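Local coordinates for protein putative phosphoenolpyruvate-dependent sugar phosphotransferase system (PTS) permease (Klebsiella pneumoniae subsp. pneumoniae, PDB 3MTQ) that probably acts as a mannose-type EIIA component of a phosphoenolpyruvate-dependent sugar phosphotransferase system, relaying a phosphoryl group during sugar uptake, at residues 93-98 and 102-107. Numbering follows the deposited sequence.
Sequences NEFVRF and PHFHLL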
# COMPACT_ATOMS: atom_id res chain seq x y z
N ASN A 93 -5.48 -14.61 5.28
CA ASN A 93 -5.89 -15.99 5.60
C ASN A 93 -7.23 -16.02 6.34
O ASN A 93 -8.11 -16.80 6.04
CB ASN A 93 -4.82 -16.75 6.42
CG ASN A 93 -3.50 -17.01 5.64
OD1 ASN A 93 -3.45 -16.96 4.41
ND2 ASN A 93 -2.43 -17.30 6.38
N GLU A 94 -7.39 -15.17 7.35
CA GLU A 94 -8.60 -15.18 8.09
C GLU A 94 -9.85 -14.83 7.27
O GLU A 94 -10.96 -15.20 7.66
CB GLU A 94 -8.45 -14.22 9.30
CG GLU A 94 -7.52 -14.71 10.31
CD GLU A 94 -8.04 -15.97 11.00
OE1 GLU A 94 -9.26 -16.05 11.30
OE2 GLU A 94 -7.23 -16.87 11.22
N PHE A 95 -9.69 -14.16 6.12
CA PHE A 95 -10.83 -13.72 5.31
C PHE A 95 -11.19 -14.71 4.21
O PHE A 95 -12.33 -14.70 3.72
CB PHE A 95 -10.55 -12.36 4.68
CG PHE A 95 -10.75 -11.21 5.61
CD1 PHE A 95 -12.01 -10.72 5.84
CD2 PHE A 95 -9.67 -10.63 6.27
CE1 PHE A 95 -12.19 -9.65 6.73
CE2 PHE A 95 -9.84 -9.58 7.14
CZ PHE A 95 -11.10 -9.08 7.37
N VAL A 96 -10.26 -15.60 3.87
CA VAL A 96 -10.49 -16.60 2.83
C VAL A 96 -11.77 -17.45 3.08
O VAL A 96 -12.46 -17.86 2.15
CB VAL A 96 -9.20 -17.44 2.65
CG1 VAL A 96 -9.41 -18.72 1.84
CG2 VAL A 96 -8.13 -16.55 2.04
N ARG A 97 -12.13 -17.62 4.35
CA ARG A 97 -13.28 -18.45 4.71
C ARG A 97 -14.59 -17.84 4.23
O ARG A 97 -15.58 -18.55 4.05
CB ARG A 97 -13.35 -18.69 6.22
CG ARG A 97 -13.21 -17.46 7.04
CD ARG A 97 -13.98 -17.49 8.34
NE ARG A 97 -14.15 -18.83 8.89
CZ ARG A 97 -13.40 -19.40 9.84
NH1 ARG A 97 -13.69 -20.64 10.24
NH2 ARG A 97 -12.38 -18.75 10.38
N PHE A 98 -14.62 -16.52 4.07
CA PHE A 98 -15.84 -15.80 3.68
C PHE A 98 -16.15 -15.79 2.20
O PHE A 98 -17.17 -15.24 1.78
CB PHE A 98 -15.81 -14.36 4.20
CG PHE A 98 -15.73 -14.29 5.67
CD1 PHE A 98 -16.86 -14.40 6.44
CD2 PHE A 98 -14.50 -14.16 6.30
CE1 PHE A 98 -16.78 -14.34 7.83
CE2 PHE A 98 -14.41 -14.11 7.69
CZ PHE A 98 -15.57 -14.21 8.45
N PRO A 102 -22.46 -14.54 0.02
CA PRO A 102 -22.78 -13.89 -1.24
C PRO A 102 -22.28 -12.44 -1.24
O PRO A 102 -22.17 -11.78 -0.19
CB PRO A 102 -24.31 -13.92 -1.28
CG PRO A 102 -24.72 -13.85 0.09
CD PRO A 102 -23.67 -14.69 0.85
N HIS A 103 -21.96 -11.95 -2.43
CA HIS A 103 -21.57 -10.55 -2.64
C HIS A 103 -20.28 -10.19 -1.89
O HIS A 103 -20.02 -9.03 -1.61
CB HIS A 103 -22.68 -9.58 -2.24
CG HIS A 103 -24.05 -9.89 -2.78
ND1 HIS A 103 -25.17 -9.94 -1.98
CD2 HIS A 103 -24.49 -10.11 -4.05
CE1 HIS A 103 -26.24 -10.19 -2.72
NE2 HIS A 103 -25.85 -10.31 -3.98
N PHE A 104 -19.47 -11.19 -1.59
CA PHE A 104 -18.20 -11.01 -0.90
C PHE A 104 -17.04 -11.07 -1.88
O PHE A 104 -16.96 -11.97 -2.74
CB PHE A 104 -18.04 -12.06 0.19
CG PHE A 104 -16.79 -11.93 0.99
CD1 PHE A 104 -16.75 -11.17 2.13
CD2 PHE A 104 -15.64 -12.59 0.59
CE1 PHE A 104 -15.59 -11.05 2.86
CE2 PHE A 104 -14.48 -12.49 1.30
CZ PHE A 104 -14.45 -11.72 2.45
N HIS A 105 -16.14 -10.10 -1.75
CA HIS A 105 -14.99 -9.96 -2.63
C HIS A 105 -13.74 -9.71 -1.82
O HIS A 105 -13.76 -8.85 -0.90
CB HIS A 105 -15.24 -8.82 -3.59
CG HIS A 105 -16.44 -9.03 -4.44
ND1 HIS A 105 -16.39 -9.71 -5.65
CD2 HIS A 105 -17.74 -8.73 -4.23
CE1 HIS A 105 -17.60 -9.77 -6.16
NE2 HIS A 105 -18.44 -9.18 -5.31
N LEU A 106 -12.70 -10.49 -2.09
CA LEU A 106 -11.43 -10.46 -1.35
C LEU A 106 -10.31 -10.10 -2.29
O LEU A 106 -10.06 -10.84 -3.26
CB LEU A 106 -11.13 -11.79 -0.61
CG LEU A 106 -9.86 -11.84 0.27
CD1 LEU A 106 -9.94 -10.72 1.41
CD2 LEU A 106 -9.61 -13.25 0.90
N LEU A 107 -9.73 -8.94 -2.09
CA LEU A 107 -8.53 -8.53 -2.80
C LEU A 107 -7.35 -8.55 -1.84
O LEU A 107 -7.48 -8.16 -0.66
CB LEU A 107 -8.71 -7.13 -3.35
CG LEU A 107 -9.73 -6.86 -4.46
CD1 LEU A 107 -11.19 -7.22 -4.06
CD2 LEU A 107 -9.60 -5.39 -4.82
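Phe104 packs its ring against Phe98, in the 3-10 turn that follows helix 90-96, and against Phe95; the side chain is worth following outward. CG stands anti to the backbone N (chi1 -179°), which sends the ring out toward Phe98. Phe104 CB lies 3.7 Å from Phe98 O, which also approaches CG and comes to 3.3 Å from CD2. Farther out, Phe98 CB sits over one face in a CH-pi contact, 3.5 Å from the Phe104 ring centroid and 16° off the normal; it meets CD1, CE1, CE2 and CZ, closest at CZ. The Phe98 ring itself turns off obliquely, its plane at 39° to that of Phe104. At the tip, Phe104 CZ also lies 3.9 Å from Phe95 O, which accepts the backbone bond from Phe98 N, and near Phe95 CD1. Leu106, two residues along the strand, divides its methyls: CD1 lies 3.7 Å from Phe95 CB, and CD2 touches Val96 CG2 at 3.8 Å. This packing closes a beta-alpha-beta unit, helix 90-96 resting on strand 104-108 beside parallel strand 79-84, whose Val82 meets Phe95 and Phe104. Helix 63-72 meets Phe95 through Val67 and Phe98 through Val67 and Val71, while Ile149 of the second subunit packs on Val96.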